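Local structure of KLLA0E08119p (Kluyveromyces lactis, 3VA7) at residues 430-433 against 434-438; 684-688 against 689-693; 135-138 against 139-143. The protein probably carboxylates urea to urea-1-carboxylate with hydrogencarbonate and ATP, using a biotin that it carries covalently, as the urea carboxylase part of a longer urea-degrading enzyme. All coordinates share one frame; numbering follows the deposited sequence.

Interaction 1 (430-433 against 434-438); sequences LNQA and LNETA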
ATOM      1  N   LEU A 430      21.296  -7.876 -22.055  1.00 37.30           N
ATOM      2  CA  LEU A 430      21.144  -8.061 -20.650  1.00 36.86           C
ATOM      3  C   LEU A 430      20.828  -6.706 -20.041  1.00 37.92           C
ATOM      4  O   LEU A 430      19.955  -6.599 -19.132  1.00 38.23           O
ATOM      5  CB  LEU A 430      22.398  -8.689 -20.025  1.00 36.22           C
ATOM      6  CG  LEU A 430      22.442  -8.576 -18.513  1.00 31.50           C
ATOM      7  CD1 LEU A 430      21.437  -9.562 -17.942  1.00 29.27           C
ATOM      8  CD2 LEU A 430      23.841  -8.784 -17.962  1.00 26.90           C
ATOM      9  N   ASN A 431      21.521  -5.680 -20.548  1.00 38.04           N
ATOM     10  CA  ASN A 431      21.253  -4.307 -20.124  1.00 38.24           C
ATOM     11  C   ASN A 431      19.786  -3.988 -20.444  1.00 38.30           C
ATOM     12  O   ASN A 431      19.068  -3.541 -19.543  1.00 38.86           O
ATOM     13  CB  ASN A 431      22.257  -3.277 -20.676  1.00 37.78           C
ATOM     14  CG  ASN A 431      23.655  -3.363 -20.000  1.00 38.94           C
ATOM     15  OD1 ASN A 431      23.876  -2.856 -18.898  1.00 41.59           O
ATOM     16  ND2 ASN A 431      24.608  -3.962 -20.698  1.00 37.08           N
ATOM     17  N   GLN A 432      19.305  -4.287 -21.653  1.00 37.71           N
ATOM     18  CA  GLN A 432      17.911  -3.977 -21.936  1.00 38.44           C
ATOM     19  C   GLN A 432      17.013  -4.725 -20.932  1.00 38.68           C
ATOM     20  O   GLN A 432      16.156  -4.097 -20.288  1.00 39.23           O
ATOM     21  CB  GLN A 432      17.470  -4.183 -23.398  1.00 37.70           C
ATOM     22  CG  GLN A 432      16.023  -3.627 -23.667  1.00 41.79           C
ATOM     23  CD  GLN A 432      15.328  -4.025 -25.052  1.00 46.00           C
ATOM     24  OE1 GLN A 432      15.966  -4.017 -26.091  1.00 45.78           O
ATOM     25  NE2 GLN A 432      14.000  -4.308 -25.035  1.00 48.03           N
ATOM     26  N   ALA A 433      17.224  -6.030 -20.756  1.00 38.04           N
ATOM     27  CA  ALA A 433      16.412  -6.820 -19.799  1.00 37.11           C
ATOM     28  C   ALA A 433      16.363  -6.195 -18.387  1.00 36.19           C
ATOM     29  O   ALA A 433      15.301  -6.042 -17.801  1.00 34.88           O
ATOM     30  CB  ALA A 433      16.889  -8.301 -19.739  1.00 36.41           C
ATOM     31  N   LEU A 434      17.518  -5.842 -17.868  1.00 35.70           N
ATOM     32  CA  LEU A 434      17.596  -5.209 -16.573  1.00 36.95           C
ATOM     33  C   LEU A 434      16.802  -3.900 -16.487  1.00 38.71           C
ATOM     34  O   LEU A 434      16.169  -3.630 -15.451  1.00 38.78           O
ATOM     35  CB  LEU A 434      19.066  -4.982 -16.173  1.00 36.02           C
ATOM     36  CG  LEU A 434      19.772  -6.328 -15.953  1.00 34.17           C
ATOM     37  CD1 LEU A 434      21.156  -6.160 -15.478  1.00 31.76           C
ATOM     38  CD2 LEU A 434      18.985  -7.220 -15.026  1.00 26.59           C
ATOM     39  N   ASN A 435      16.825  -3.132 -17.589  1.00 39.97           N
ATOM     40  CA  ASN A 435      16.142  -1.845 -17.738  1.00 41.38           C
ATOM     41  C   ASN A 435      14.632  -2.030 -17.731  1.00 41.69           C
ATOM     42  O   ASN A 435      13.867  -1.137 -17.376  1.00 42.90           O
ATOM     43  CB  ASN A 435      16.548  -1.181 -19.065  1.00 41.58           C
ATOM     44  CG  ASN A 435      17.842  -0.298 -18.956  1.00 44.98           C
ATOM     45  OD1 ASN A 435      18.689  -0.442 -18.055  1.00 41.27           O
ATOM     46  ND2 ASN A 435      17.969   0.623 -19.909  1.00 51.12           N
ATOM     47  N   GLU A 436      14.215  -3.216 -18.111  1.00 41.91           N
ATOM     48  CA  GLU A 436      12.855  -3.488 -18.447  1.00 41.81           C
ATOM     49  C   GLU A 436      12.257  -4.267 -17.274  1.00 42.30           C
ATOM     50  O   GLU A 436      11.074  -4.646 -17.286  1.00 42.87           O
ATOM     51  CB  GLU A 436      12.863  -4.296 -19.739  1.00 41.90           C
ATOM     52  CG  GLU A 436      11.862  -3.907 -20.787  1.00 41.95           C
ATOM     53  CD  GLU A 436      12.334  -4.237 -22.186  1.00 40.23           C
ATOM     54  OE1 GLU A 436      11.919  -5.249 -22.752  1.00 38.14           O
ATOM     55  OE2 GLU A 436      13.110  -3.456 -22.731  1.00 43.91           O
ATOM     56  N   THR A 437      13.081  -4.473 -16.248  1.00 42.42           N
ATOM     57  CA  THR A 437      12.691  -5.201 -15.050  1.00 42.43           C
ATOM     58  C   THR A 437      12.233  -4.205 -13.997  1.00 42.29           C
ATOM     59  O   THR A 437      13.050  -3.434 -13.421  1.00 42.92           O
ATOM     60  CB  THR A 437      13.879  -6.045 -14.495  1.00 42.73           C
ATOM     61  OG1 THR A 437      14.089  -7.203 -15.325  1.00 43.83           O
ATOM     62  CG2 THR A 437      13.625  -6.503 -13.034  1.00 42.70           C
ATOM     63  N   ALA A 438      10.936  -4.224 -13.737  1.00 41.06           N
ATOM     64  CA  ALA A 438      10.363  -3.375 -12.710  1.00 40.32           C
ATOM     65  C   ALA A 438       9.729  -4.199 -11.574  1.00 39.70           C
ATOM     66  O   ALA A 438       8.647  -4.795 -11.744  1.00 39.78           O
ATOM     67  CB  ALA A 438       9.359  -2.427 -13.319  1.00 39.89           C
TER
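Gln432 and Glu436, one turn apart at the C-terminal end of helix 423-435, are joined amide to carboxylate. Gln432 NE2 donates to Glu436 OE2 at 2.6 Å; the oxygen lies close to the amide plane and receives the N-H on its syn lone pair. A second, weak bond runs from Gln432 NE2 to Glu436 OE1 at 3.2 Å, so one amide nitrogen faces both oxygens while the amide and carboxylate planes stand 44° apart. With CG anti to the backbone N (chi1 -171°) and an extended chain, Gln432 holds its amide out from the helix, where the Glu436 carboxylate comes to meet it. Glu436 OE1 also accepts from Trp392 NE1; an alanine at Glu436 would probably leave both the Gln432 amide and the Trp392 indole without this acceptor, freeing the amide to turn.

The backbone bonds record the helix running out. Leu434 N to Leu430 O, at 2.8 Å, and Asn435 N to Asn431 O, at 3.0 Å, are regular helical steps. Ala433 O then serves two donors, Glu436 N at 3.0 Å and Thr437 OG1 at 3.0 Å, from opposite faces of its carbonyl plane. The threonine hydroxyl thus ties the first residues of the exit back to the last turn.

On the buried side Leu430 CG lies 4.1 Å from Leu434 CD1, the two leucines one turn apart.

In the biotin carboxylase C-terminal region these leucines pack on Ala453 of helix 446-454, and Leu430 also reaches strands 362-372 and 412-420. Asn431 ND2 bonds to Ile427 O and Ala453 O, and Ala438 pairs through its backbone with Ser388, leading the chain into strand 438-440.

Interaction 2 (684-688 against 689-693); sequences EQFFN and DKWKV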
ATOM      1  N   GLU A 684     -24.645  32.435  12.410  1.00 40.72           N
ATOM      2  CA  GLU A 684     -23.930  33.643  12.815  1.00 42.42           C
ATOM      3  C   GLU A 684     -22.752  33.288  13.699  1.00 42.09           C
ATOM      4  O   GLU A 684     -21.616  33.648  13.357  1.00 43.00           O
ATOM      5  CB  GLU A 684     -24.815  34.642  13.569  1.00 43.25           C
ATOM      6  CG  GLU A 684     -26.262  34.696  13.120  1.00 48.57           C
ATOM      7  CD  GLU A 684     -26.994  35.896  13.726  1.00 56.39           C
ATOM      8  OE1 GLU A 684     -26.308  36.694  14.431  1.00 57.68           O
ATOM      9  OE2 GLU A 684     -28.232  36.043  13.485  1.00 57.75           O
ATOM     10  N   GLN A 685     -22.998  32.586  14.817  1.00 41.33           N
ATOM     11  CA  GLN A 685     -21.893  32.286  15.732  1.00 41.25           C
ATOM     12  C   GLN A 685     -20.800  31.550  15.000  1.00 40.44           C
ATOM     13  O   GLN A 685     -19.632  31.769  15.315  1.00 41.02           O
ATOM     14  CB  GLN A 685     -22.267  31.367  16.878  1.00 41.94           C
ATOM     15  CG  GLN A 685     -23.523  31.647  17.638  1.00 43.38           C
ATOM     16  CD  GLN A 685     -23.629  30.689  18.800  1.00 44.87           C
ATOM     17  OE1 GLN A 685     -22.606  30.366  19.439  1.00 47.73           O
ATOM     18  NE2 GLN A 685     -24.847  30.225  19.090  1.00 43.47           N
ATOM     19  N   PHE A 686     -21.172  30.692  14.034  1.00 38.56           N
ATOM     20  CA  PHE A 686     -20.205  29.885  13.292  1.00 37.01           C
ATOM     21  C   PHE A 686     -19.146  30.751  12.669  1.00 36.94           C
ATOM     22  O   PHE A 686     -17.971  30.388  12.703  1.00 36.21           O
ATOM     23  CB  PHE A 686     -20.883  28.995  12.230  1.00 36.34           C
ATOM     24  CG  PHE A 686     -19.916  28.192  11.372  1.00 33.51           C
ATOM     25  CD1 PHE A 686     -19.459  26.932  11.791  1.00 34.35           C
ATOM     26  CD2 PHE A 686     -19.453  28.690  10.160  1.00 30.53           C
ATOM     27  CE1 PHE A 686     -18.565  26.143  11.010  1.00 27.54           C
ATOM     28  CE2 PHE A 686     -18.554  27.950   9.372  1.00 29.11           C
ATOM     29  CZ  PHE A 686     -18.127  26.649   9.794  1.00 30.49           C
ATOM     30  N   PHE A 687     -19.587  31.880  12.088  1.00 37.45           N
ATOM     31  CA  PHE A 687     -18.714  32.828  11.364  1.00 37.38           C
ATOM     32  C   PHE A 687     -18.201  33.967  12.263  1.00 39.00           C
ATOM     33  O   PHE A 687     -17.157  34.570  11.966  1.00 38.88           O
ATOM     34  CB  PHE A 687     -19.431  33.424  10.166  1.00 36.09           C
ATOM     35  CG  PHE A 687     -19.729  32.440   9.043  1.00 34.02           C
ATOM     36  CD1 PHE A 687     -18.814  32.228   8.012  1.00 32.97           C
ATOM     37  CD2 PHE A 687     -20.965  31.800   8.963  1.00 34.14           C
ATOM     38  CE1 PHE A 687     -19.104  31.360   6.924  1.00 33.12           C
ATOM     39  CE2 PHE A 687     -21.267  30.913   7.893  1.00 34.69           C
ATOM     40  CZ  PHE A 687     -20.339  30.689   6.872  1.00 31.62           C
ATOM     41  N   ASN A 688     -18.926  34.260  13.356  1.00 40.51           N
ATOM     42  CA  ASN A 688     -18.500  35.280  14.309  1.00 41.98           C
ATOM     43  C   ASN A 688     -17.389  34.790  15.237  1.00 42.35           C
ATOM     44  O   ASN A 688     -16.393  35.495  15.393  1.00 42.71           O
ATOM     45  CB  ASN A 688     -19.664  35.836  15.135  1.00 42.54           C
ATOM     46  CG  ASN A 688     -20.696  36.633  14.299  1.00 46.93           C
ATOM     47  OD1 ASN A 688     -20.490  36.954  13.102  1.00 49.48           O
ATOM     48  ND2 ASN A 688     -21.832  36.955  14.946  1.00 48.72           N
ATOM     49  N   ASP A 689     -17.553  33.614  15.857  1.00 42.05           N
ATOM     50  CA  ASP A 689     -16.525  33.068  16.781  1.00 42.59           C
ATOM     51  C   ASP A 689     -15.270  32.455  16.139  1.00 41.86           C
ATOM     52  O   ASP A 689     -15.256  32.155  14.935  1.00 41.58           O
ATOM     53  CB  ASP A 689     -17.125  32.084  17.780  1.00 42.74           C
ATOM     54  CG  ASP A 689     -18.297  32.675  18.517  1.00 46.41           C
ATOM     55  OD1 ASP A 689     -19.017  31.906  19.208  1.00 47.97           O
ATOM     56  OD2 ASP A 689     -18.532  33.910  18.356  1.00 50.33           O
ATOM     57  N   LYS A 690     -14.224  32.329  16.957  1.00 40.76           N
ATOM     58  CA  LYS A 690     -12.998  31.712  16.544  1.00 40.72           C
ATOM     59  C   LYS A 690     -13.043  30.268  16.937  1.00 40.18           C
ATOM     60  O   LYS A 690     -13.738  29.888  17.873  1.00 40.53           O
ATOM     61  CB  LYS A 690     -11.786  32.392  17.174  1.00 41.13           C
ATOM     62  CG  LYS A 690     -11.697  33.814  16.781  1.00 43.01           C
ATOM     63  CD  LYS A 690     -10.326  34.236  16.421  1.00 48.00           C
ATOM     64  CE  LYS A 690     -10.109  35.707  16.861  1.00 50.66           C
ATOM     65  NZ  LYS A 690      -8.716  36.199  16.533  1.00 51.52           N
ATOM     66  N   TRP A 691     -12.308  29.465  16.184  1.00 39.43           N
ATOM     67  CA  TRP A 691     -12.245  28.028  16.376  1.00 38.16           C
ATOM     68  C   TRP A 691     -10.815  27.690  16.735  1.00 37.83           C
ATOM     69  O   TRP A 691      -9.882  28.232  16.127  1.00 37.02           O
ATOM     70  CB  TRP A 691     -12.602  27.312  15.070  1.00 38.24           C
ATOM     71  CG  TRP A 691     -14.064  27.411  14.734  1.00 37.37           C
ATOM     72  CD1 TRP A 691     -14.690  28.356  13.915  1.00 32.63           C
ATOM     73  CD2 TRP A 691     -15.094  26.556  15.221  1.00 34.34           C
ATOM     74  NE1 TRP A 691     -16.037  28.108  13.876  1.00 33.01           N
ATOM     75  CE2 TRP A 691     -16.318  27.019  14.667  1.00 34.23           C
ATOM     76  CE3 TRP A 691     -15.104  25.443  16.060  1.00 32.92           C
ATOM     77  CZ2 TRP A 691     -17.539  26.402  14.941  1.00 36.33           C
ATOM     78  CZ3 TRP A 691     -16.314  24.838  16.356  1.00 34.12           C
ATOM     79  CH2 TRP A 691     -17.519  25.312  15.792  1.00 36.68           C
ATOM     80  N   LYS A 692     -10.658  26.779  17.703  1.00 37.03           N
ATOM     81  CA  LYS A 692      -9.350  26.336  18.143  1.00 37.08           C
ATOM     82  C   LYS A 692      -9.032  24.958  17.529  1.00 36.23           C
ATOM     83  O   LYS A 692      -9.878  24.061  17.560  1.00 37.81           O
ATOM     84  CB  LYS A 692      -9.375  26.276  19.662  1.00 37.34           C
ATOM     85  CG  LYS A 692      -8.036  26.265  20.391  1.00 39.33           C
ATOM     86  CD  LYS A 692      -8.283  26.807  21.820  1.00 44.19           C
ATOM     87  CE  LYS A 692      -7.017  27.370  22.528  1.00 47.86           C
ATOM     88  NZ  LYS A 692      -6.098  28.289  21.735  1.00 46.99           N
ATOM     89  N   VAL A 693      -7.837  24.794  16.990  1.00 33.60           N
ATOM     90  CA  VAL A 693      -7.400  23.535  16.430  1.00 32.74           C
ATOM     91  C   VAL A 693      -7.068  22.458  17.498  1.00 32.91           C
ATOM     92  O   VAL A 693      -6.221  22.679  18.393  1.00 33.27           O
ATOM     93  CB  VAL A 693      -6.144  23.758  15.580  1.00 32.72           C
ATOM     94  CG1 VAL A 693      -5.660  22.420  14.945  1.00 31.77           C
ATOM     95  CG2 VAL A 693      -6.416  24.779  14.534  1.00 30.81           C
TER
HETATM   96  O   HOH W   1     -15.508  31.205  12.206  1.00 32.40           O
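Trp691 turns the edge of its indole to the end of helix 680-688 and donates from NE1 to Phe686 O at 3.2 Å. The carbonyl oxygen lies near the indole plane, the donor in turn sits in the carbonyl plane on a lone pair, and the N-H...O angle is 159°. The same indole nitrogen lies over one face of the Phe686 ring, offset toward its rim. The phenyl ring and the five-membered indole ring meet obliquely, their planes at 58° and their centroids 5.4 Å apart. Phe686 CD1 comes within 3.7 Å of Trp691 CZ2. Phe686 can meet the indole because its CG is anti to the backbone N (chi1 177°), which brings the ring back although the side chain starts out away from Trp691.

Water 1 donates to Phe686 O at 2.6 Å and to Asp689 O at 2.9 Å, so Phe686 O takes both the indole N-H and the water. Asp689 N closes the last helical turn on Gln685 O at 2.8 Å, and the chain leaves the helix there.

This helix-to-strand joint belongs to the carboxyltransferase A and B region. Phe781 of strand 778-783 meets both rings, running nearly parallel to Phe686. Strand 691-698 pairs with strands 778-783 and 701-705, while Phe687 packs on strands 662-669 and 756-762.

Interaction 3 (135-138 against 139-143); sequences SGDA and IRKLG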
ATOM      1  N   SER A 135      24.747 -40.766  -6.032  1.00 41.96           N
ATOM      2  CA  SER A 135      24.731 -41.680  -4.849  1.00 43.63           C
ATOM      3  C   SER A 135      25.232 -41.020  -3.572  1.00 44.69           C
ATOM      4  O   SER A 135      26.040 -40.082  -3.626  1.00 45.18           O
ATOM      5  CB  SER A 135      25.635 -42.884  -5.127  1.00 43.50           C
ATOM      6  OG  SER A 135      27.014 -42.499  -5.072  1.00 43.61           O
ATOM      7  N   GLY A 136      24.798 -41.529  -2.424  1.00 45.81           N
ATOM      8  CA  GLY A 136      25.245 -40.982  -1.126  1.00 47.75           C
ATOM      9  C   GLY A 136      26.767 -41.020  -0.960  1.00 49.08           C
ATOM     10  O   GLY A 136      27.380 -40.170  -0.279  1.00 48.75           O
ATOM     11  N   ASP A 137      27.363 -41.999  -1.626  1.00 49.83           N
ATOM     12  CA  ASP A 137      28.778 -42.211  -1.607  1.00 51.59           C
ATOM     13  C   ASP A 137      29.536 -41.160  -2.344  1.00 51.10           C
ATOM     14  O   ASP A 137      30.430 -40.526  -1.772  1.00 52.13           O
ATOM     15  CB  ASP A 137      29.095 -43.525  -2.281  1.00 53.39           C
ATOM     16  CG  ASP A 137      29.926 -44.401  -1.407  1.00 58.37           C
ATOM     17  OD1 ASP A 137      29.367 -44.806  -0.341  1.00 61.69           O
ATOM     18  OD2 ASP A 137      31.119 -44.640  -1.768  1.00 64.73           O
ATOM     19  N   ALA A 138      29.211 -41.023  -3.628  1.00 49.86           N
ATOM     20  CA  ALA A 138      29.730 -39.947  -4.447  1.00 48.66           C
ATOM     21  C   ALA A 138      29.633 -38.585  -3.700  1.00 47.60           C
ATOM     22  O   ALA A 138      30.628 -37.840  -3.627  1.00 46.81           O
ATOM     23  CB  ALA A 138      29.032 -39.930  -5.850  1.00 48.12           C
ATOM     24  N   ILE A 139      28.479 -38.295  -3.104  1.00 46.71           N
ATOM     25  CA  ILE A 139      28.317 -37.068  -2.292  1.00 47.44           C
ATOM     26  C   ILE A 139      29.282 -36.969  -1.072  1.00 48.49           C
ATOM     27  O   ILE A 139      29.891 -35.907  -0.845  1.00 48.04           O
ATOM     28  CB  ILE A 139      26.850 -36.855  -1.830  1.00 47.15           C
ATOM     29  CG1 ILE A 139      25.885 -36.736  -3.024  1.00 45.44           C
ATOM     30  CG2 ILE A 139      26.716 -35.639  -0.904  1.00 46.89           C
ATOM     31  CD1 ILE A 139      24.478 -37.062  -2.648  1.00 39.22           C
ATOM     32  N   ARG A 140      29.420 -38.066  -0.307  1.00 49.93           N
ATOM     33  CA  ARG A 140      30.447 -38.167   0.758  1.00 50.93           C
ATOM     34  C   ARG A 140      31.864 -37.966   0.236  1.00 51.95           C
ATOM     35  O   ARG A 140      32.601 -37.099   0.729  1.00 51.52           O
ATOM     36  CB  ARG A 140      30.363 -39.496   1.466  1.00 50.43           C
ATOM     37  CG  ARG A 140      29.597 -39.420   2.744  1.00 48.85           C
ATOM     38  CD  ARG A 140      29.206 -40.815   3.120  1.00 47.53           C
ATOM     39  NE  ARG A 140      27.839 -40.828   3.622  1.00 47.28           N
ATOM     40  CZ  ARG A 140      26.875 -41.634   3.173  1.00 45.49           C
ATOM     41  NH1 ARG A 140      27.116 -42.538   2.200  1.00 40.24           N
ATOM     42  NH2 ARG A 140      25.662 -41.535   3.727  1.00 45.01           N
ATOM     43  N   LYS A 141      32.210 -38.751  -0.784  1.00 53.75           N
ATOM     44  CA  LYS A 141      33.487 -38.629  -1.509  1.00 55.90           C
ATOM     45  C   LYS A 141      33.753 -37.209  -2.051  1.00 56.69           C
ATOM     46  O   LYS A 141      34.901 -36.798  -2.172  1.00 57.55           O
ATOM     47  CB  LYS A 141      33.578 -39.698  -2.621  1.00 55.61           C
ATOM     48  CG  LYS A 141      34.315 -40.999  -2.223  1.00 60.05           C
ATOM     49  CD  LYS A 141      33.513 -42.324  -2.462  1.00 65.19           C
ATOM     50  CE  LYS A 141      33.764 -42.999  -3.842  1.00 68.75           C
ATOM     51  NZ  LYS A 141      32.499 -43.597  -4.489  1.00 70.12           N
ATOM     52  N   LEU A 142      32.709 -36.452  -2.377  1.00 57.88           N
ATOM     53  CA  LEU A 142      32.919 -35.072  -2.837  1.00 58.47           C
ATOM     54  C   LEU A 142      32.761 -33.980  -1.766  1.00 59.96           C
ATOM     55  O   LEU A 142      33.213 -32.855  -1.978  1.00 59.55           O
ATOM     56  CB  LEU A 142      32.033 -34.752  -4.028  1.00 57.70           C
ATOM     57  CG  LEU A 142      32.425 -35.129  -5.459  1.00 56.52           C
ATOM     58  CD1 LEU A 142      33.905 -35.298  -5.701  1.00 50.43           C
ATOM     59  CD2 LEU A 142      31.682 -36.349  -5.906  1.00 55.24           C
ATOM     60  N   GLY A 143      32.136 -34.309  -0.630  1.00 61.73           N
ATOM     61  CA  GLY A 143      31.919 -33.352   0.474  1.00 64.18           C
ATOM     62  C   GLY A 143      33.174 -32.923   1.239  1.00 66.06           C
ATOM     63  O   GLY A 143      33.267 -31.776   1.680  1.00 66.17           O
TER
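Ile139 lies back over Ser135 at the start of helix 136-143, its CG1 3.4 Å from Ser135 O. Chi1 of -60° sets CG1 beside the backbone N, which turns the branch ending in CD1 toward the serine carbonyl. Ile139 N donates to that same oxygen at 3.1 Å. Ser135 is the N-cap: its OG accepts from Ala138 N at 3.0 Å, engaging an amide of the first turn that has no helical carbonyl before it. Hydroxyl and carbonyl of one residue thus hold two successive amides. Ala138 continues the packed side, where its CB stands 4.5 Å from Leu142 CD2, a light touch one turn apart, and the backbone adds a bond from Leu142 N to Ala138 O.

The other side is polar and more exposed. Lys141 bends back through several of its torsions so that NZ reaches Asp137 OD2 at 3.2 Å, forming a salt bridge on the anti lone pair, the side away from OD1. Beneath it, Lys141 N bonds to Asp137 O at 2.7 Å. Arg140 brings a guanidinium face over Gly136 O, its NH1 3.4 Å from that oxygen without making a hydrogen bond. Its plane is nearly perpendicular (82°) to the Asp137 carboxylate, and the two charges stay beyond salt-bridge distance. Arg140 instead finds its mate in Asp122, through NH2, with a long, weak ion pair to Asp119.

In the biotin carboxylation region, the helix follows strand 130-131 at an edge of the five-stranded parallel sheet. Ile139 and Arg140 rest on helix 118-125, touching Ala118, and Ile139 also reaches Ser121; Ala138 and Leu142 pack on Leu294, just beyond helix 277-293.

All three contacts are partly buried and local. Interaction 3 starts a helix with a serine cap, whereas interactions 1 and 2 lie where helices end; in the first a carbonyl is shared by a hydroxyl and a backbone amide, in the second by an indole N-H and a water. Surface chemistry differs too: an amide-carboxylate pair in interaction 1, a lysine-aspartate salt bridge in interaction 3. The buried sides are aliphatic in these two but aromatic in interaction 2. Interactions 1 and 3 share the biotin carboxylation region, their centres about 40 Å apart, but hold different helices; interaction 2 belongs to the carboxyltransferase, about 58 Å from interaction 1 between centres.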